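Local coordinates for MamA (Candidatus Magnetobacterium bavaricum, PDB 3VTX), which is a tetratricopeptide-repeat protein, built of stacked antiparallel helix pairs of the kind that commonly serves as a scaffold for protein-protein interactions, at residues Ile141-Tyr151 and Ala160-Glu171. Sequence-based numbering, arbitrary orientation.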
loop_
_atom_site.group_PDB
_atom_site.type_symbol
_atom_site.label_atom_id
_atom_site.label_comp_id
_atom_site.label_asym_id
_atom_site.label_seq_id
_atom_site.Cartn_x
_atom_site.Cartn_y
_atom_site.Cartn_z
ATOM N N ILE A 141 -7.925 -11.072 8.389
ATOM C CA ILE A 141 -9.051 -10.791 9.306
ATOM C C ILE A 141 -9.597 -9.359 9.110
ATOM O O ILE A 141 -10.821 -9.149 9.079
ATOM C CB ILE A 141 -8.633 -11.031 10.771
ATOM C CG1 ILE A 141 -8.392 -12.566 11.018
ATOM C CG2 ILE A 141 -9.763 -10.625 11.813
ATOM C CD1 ILE A 141 -7.427 -12.768 12.023
ATOM N N ARG A 142 -8.729 -8.392 8.961
ATOM C CA ARG A 142 -9.199 -7.030 8.897
ATOM C C ARG A 142 -10.075 -6.766 7.688
ATOM O O ARG A 142 -10.907 -5.898 7.749
ATOM C CB ARG A 142 -8.039 -6.012 8.946
ATOM C CG ARG A 142 -8.565 -4.666 9.463
ATOM C CD ARG A 142 -7.458 -3.675 9.636
ATOM N NE ARG A 142 -7.845 -2.436 10.257
ATOM C CZ ARG A 142 -8.126 -1.293 9.647
ATOM N NH1 ARG A 142 -8.447 -0.212 10.342
ATOM N NH2 ARG A 142 -8.156 -1.223 8.345
ATOM N N ALA A 143 -9.928 -7.484 6.587
ATOM C CA ALA A 143 -10.791 -7.291 5.462
ATOM C C ALA A 143 -12.233 -7.579 5.798
ATOM O O ALA A 143 -13.158 -6.892 5.309
ATOM C CB ALA A 143 -10.308 -8.096 4.267
ATOM N N TYR A 144 -12.449 -8.626 6.562
ATOM C CA TYR A 144 -13.865 -8.888 7.064
ATOM C C TYR A 144 -14.364 -7.770 7.953
ATOM O O TYR A 144 -15.504 -7.295 7.790
ATOM C CB TYR A 144 -13.927 -10.159 7.872
ATOM C CG TYR A 144 -13.523 -11.357 7.026
ATOM C CD1 TYR A 144 -14.468 -12.105 6.379
ATOM C CD2 TYR A 144 -12.196 -11.733 6.920
ATOM C CE1 TYR A 144 -14.052 -13.196 5.560
ATOM C CE2 TYR A 144 -11.810 -12.849 6.167
ATOM C CZ TYR A 144 -12.710 -13.537 5.500
ATOM O OH TYR A 144 -12.297 -14.642 4.765
ATOM N N GLN A 145 -13.495 -7.222 8.827
ATOM C CA GLN A 145 -13.900 -6.103 9.662
ATOM C C GLN A 145 -14.258 -4.893 8.772
ATOM O O GLN A 145 -15.241 -4.222 9.010
ATOM C CB GLN A 145 -12.788 -5.746 10.661
ATOM C CG GLN A 145 -12.445 -6.802 11.646
ATOM C CD GLN A 145 -11.195 -6.395 12.445
ATOM O OE1 GLN A 145 -11.251 -5.368 13.174
ATOM N NE2 GLN A 145 -10.036 -7.019 12.188
ATOM N N SER A 146 -13.403 -4.621 7.815
ATOM C CA SER A 146 -13.564 -3.469 6.885
ATOM C C SER A 146 -14.856 -3.595 6.082
ATOM O O SER A 146 -15.583 -2.572 5.886
ATOM C CB SER A 146 -12.352 -3.293 5.974
ATOM O OG SER A 146 -11.222 -2.935 6.729
ATOM N N ILE A 147 -15.196 -4.826 5.639
ATOM C CA ILE A 147 -16.504 -5.067 5.028
ATOM C C ILE A 147 -17.639 -4.705 5.965
ATOM O O ILE A 147 -18.567 -3.993 5.583
ATOM C CB ILE A 147 -16.683 -6.462 4.424
ATOM C CG1 ILE A 147 -15.680 -6.635 3.271
ATOM C CG2 ILE A 147 -18.185 -6.657 4.020
ATOM C CD1 ILE A 147 -15.612 -8.124 2.804
ATOM N N GLY A 148 -17.519 -5.128 7.186
ATOM C CA GLY A 148 -18.519 -4.803 8.224
ATOM C C GLY A 148 -18.709 -3.297 8.339
ATOM O O GLY A 148 -19.858 -2.788 8.410
ATOM N N LEU A 149 -17.580 -2.560 8.335
ATOM C CA LEU A 149 -17.676 -1.100 8.530
ATOM C C LEU A 149 -18.389 -0.467 7.311
ATOM O O LEU A 149 -19.193 0.472 7.439
ATOM C CB LEU A 149 -16.339 -0.503 8.724
ATOM C CG LEU A 149 -16.264 1.054 8.878
ATOM C CD1 LEU A 149 -16.931 1.404 10.218
ATOM C CD2 LEU A 149 -14.839 1.563 8.870
ATOM N N ALA A 150 -18.065 -0.955 6.131
ATOM C CA ALA A 150 -18.719 -0.451 4.888
ATOM C C ALA A 150 -20.207 -0.687 4.920
ATOM O O ALA A 150 -20.984 0.210 4.518
ATOM C CB ALA A 150 -18.077 -1.030 3.621
ATOM N N TYR A 151 -20.647 -1.858 5.367
ATOM C CA TYR A 151 -22.082 -2.109 5.528
ATOM C C TYR A 151 -22.728 -1.196 6.562
ATOM O O TYR A 151 -23.821 -0.711 6.318
ATOM C CB TYR A 151 -22.381 -3.586 5.867
ATOM C CG TYR A 151 -22.414 -4.407 4.646
ATOM C CD1 TYR A 151 -23.427 -4.258 3.688
ATOM C CD2 TYR A 151 -21.482 -5.442 4.446
ATOM C CE1 TYR A 151 -23.412 -5.044 2.553
ATOM C CE2 TYR A 151 -21.475 -6.227 3.305
ATOM C CZ TYR A 151 -22.469 -6.052 2.381
ATOM O OH TYR A 151 -22.462 -6.775 1.210
ATOM N N ALA A 160 -23.507 -5.752 8.531
ATOM C CA ALA A 160 -22.295 -5.317 9.206
ATOM C C ALA A 160 -21.928 -6.310 10.274
ATOM O O ALA A 160 -20.823 -6.790 10.288
ATOM C CB ALA A 160 -22.414 -3.862 9.804
ATOM N N VAL A 161 -22.889 -6.663 11.131
ATOM C CA VAL A 161 -22.593 -7.513 12.259
ATOM C C VAL A 161 -22.300 -8.943 11.787
ATOM O O VAL A 161 -21.418 -9.587 12.342
ATOM C CB VAL A 161 -23.763 -7.495 13.277
ATOM C CG1 VAL A 161 -23.620 -8.640 14.251
ATOM C CG2 VAL A 161 -23.830 -6.130 13.982
ATOM N N LYS A 162 -22.844 -9.339 10.667
ATOM C CA LYS A 162 -22.518 -10.625 10.064
ATOM C C LYS A 162 -21.009 -10.701 9.747
ATOM O O LYS A 162 -20.317 -11.716 10.054
ATOM C CB LYS A 162 -23.306 -10.863 8.736
ATOM C CG LYS A 162 -22.804 -12.009 7.922
ATOM C CD LYS A 162 -23.825 -12.386 6.764
ATOM C CE LYS A 162 -23.089 -12.856 5.479
ATOM N NZ LYS A 162 -23.914 -12.583 4.172
ATOM N N TYR A 163 -20.442 -9.604 9.216
ATOM C CA TYR A 163 -18.999 -9.601 8.860
ATOM C C TYR A 163 -18.092 -9.396 10.046
ATOM O O TYR A 163 -17.030 -10.019 10.074
ATOM C CB TYR A 163 -18.743 -8.561 7.792
ATOM C CG TYR A 163 -19.047 -9.177 6.412
ATOM C CD1 TYR A 163 -20.297 -9.076 5.864
ATOM C CD2 TYR A 163 -18.037 -9.792 5.686
ATOM C CE1 TYR A 163 -20.586 -9.657 4.636
ATOM C CE2 TYR A 163 -18.317 -10.371 4.430
ATOM C CZ TYR A 163 -19.593 -10.273 3.939
ATOM O OH TYR A 163 -19.974 -10.829 2.715
ATOM N N PHE A 164 -18.511 -8.560 11.004
ATOM C CA PHE A 164 -17.783 -8.495 12.271
ATOM C C PHE A 164 -17.666 -9.849 12.957
ATOM O O PHE A 164 -16.620 -10.261 13.451
ATOM C CB PHE A 164 -18.363 -7.477 13.207
ATOM C CG PHE A 164 -18.269 -6.029 12.663
ATOM C CD1 PHE A 164 -17.084 -5.534 12.263
ATOM C CD2 PHE A 164 -19.363 -5.220 12.686
ATOM C CE1 PHE A 164 -16.954 -4.208 11.808
ATOM C CE2 PHE A 164 -19.237 -3.898 12.245
ATOM C CZ PHE A 164 -18.032 -3.434 11.799
ATOM N N LYS A 165 -18.786 -10.606 12.920
ATOM C CA LYS A 165 -18.797 -11.941 13.461
ATOM C C LYS A 165 -17.941 -12.880 12.625
ATOM O O LYS A 165 -17.250 -13.771 13.208
ATOM C CB LYS A 165 -20.228 -12.424 13.492
ATOM C CG LYS A 165 -20.993 -11.973 14.721
ATOM C CD LYS A 165 -22.427 -12.482 14.710
ATOM C CE LYS A 165 -23.188 -11.951 15.870
ATOM N NZ LYS A 165 -24.367 -12.888 16.444
ATOM N N LYS A 166 -17.891 -12.743 11.322
ATOM C CA LYS A 166 -17.024 -13.573 10.486
ATOM C C LYS A 166 -15.588 -13.372 10.875
ATOM O O LYS A 166 -14.803 -14.339 10.950
ATOM C CB LYS A 166 -17.106 -13.396 8.979
ATOM C CG LYS A 166 -18.379 -13.836 8.327
ATOM C CD LYS A 166 -18.299 -13.454 6.775
ATOM C CE LYS A 166 -19.572 -13.633 6.004
ATOM N NZ LYS A 166 -19.613 -15.051 5.560
ATOM N N ALA A 167 -15.196 -12.115 11.114
ATOM C CA ALA A 167 -13.851 -11.835 11.552
ATOM C C ALA A 167 -13.523 -12.577 12.846
ATOM O O ALA A 167 -12.454 -13.077 13.004
ATOM C CB ALA A 167 -13.640 -10.267 11.768
ATOM N N LEU A 168 -14.425 -12.569 13.792
ATOM C CA LEU A 168 -14.187 -13.240 15.059
ATOM C C LEU A 168 -14.076 -14.753 14.808
ATOM O O LEU A 168 -13.274 -15.447 15.413
ATOM C CB LEU A 168 -15.291 -12.980 16.007
ATOM C CG LEU A 168 -15.210 -11.660 16.763
ATOM C CD1 LEU A 168 -16.636 -11.215 17.292
ATOM C CD2 LEU A 168 -14.247 -11.809 17.975
ATOM N N GLU A 169 -14.926 -15.246 13.892
ATOM C CA GLU A 169 -14.999 -16.726 13.715
ATOM C C GLU A 169 -13.683 -17.238 13.203
ATOM O O GLU A 169 -13.236 -18.391 13.519
ATOM C CB GLU A 169 -16.123 -17.086 12.738
ATOM C CG GLU A 169 -16.259 -18.668 12.463
ATOM C CD GLU A 169 -15.229 -19.241 11.481
ATOM O OE1 GLU A 169 -14.649 -18.509 10.670
ATOM O OE2 GLU A 169 -14.969 -20.494 11.512
ATOM N N LYS A 170 -12.935 -16.418 12.471
ATOM C CA LYS A 170 -11.618 -16.841 11.904
ATOM C C LYS A 170 -10.565 -17.242 12.965
ATOM O O LYS A 170 -9.614 -17.978 12.661
ATOM C CB LYS A 170 -10.888 -15.755 11.103
ATOM C CG LYS A 170 -11.563 -15.342 9.800
ATOM C CD LYS A 170 -11.770 -16.442 8.886
ATOM C CE LYS A 170 -10.623 -16.804 8.080
ATOM N NZ LYS A 170 -11.321 -17.387 6.836
ATOM N N GLU A 171 -10.681 -16.694 14.151
ATOM C CA GLU A 171 -9.762 -17.023 15.201
ATOM C C GLU A 171 -10.402 -17.711 16.442
ATOM O O GLU A 171 -9.740 -17.806 17.478
ATOM C CB GLU A 171 -9.024 -15.732 15.660
ATOM C CG GLU A 171 -8.234 -15.028 14.540
ATOM C CD GLU A 171 -7.603 -13.729 15.045
ATOM O OE1 GLU A 171 -8.325 -12.748 15.393
ATOM O OE2 GLU A 171 -6.357 -13.681 15.096
HETATM O O HOH W 1 -20.417 -8.621 0.871
#
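Tyr163 fits as a knob into the hole formed by Tyr144, Ile147, Gly148 and Tyr151. Ile147 CG2 lies over the centre of one ring face, a CH-pi contact 3.5 Å from the centroid. The Ile147 chi1 of -63° sets CG1 beside the backbone N, which leaves CG2 opposite that N and pointing at the ring. Lys166 CE covers the opposite face near the rim. The Tyr151 ring runs nearly parallel to that of Tyr163, planes at 24°, but slid so far that they barely overlap. One water bridges the two hydroxyls, 2.8 Å from Tyr151 OH and 2.9 Å from Tyr163 OH.

Gly148 brings the backbones close: its CA is 3.9 Å from Ala160 CA. It also sits over a face of the Phe164 ring. Farther along, Ala167 CB packs on Tyr144 CB and Ile141 CG2. Tyr144 OH and Lys170 NZ both hydrogen-bond to Pro138 O. Tyr144 and Ile147 also touch helix 123-136, both at Ile134.

This is the antiparallel helix hairpin of a tetratricopeptide repeat, with axes at 168°. No direct hydrogen bond joins the segments, so apolar and aromatic packing carries the pairing; polar links are indirect, through the water and through Pro138 O.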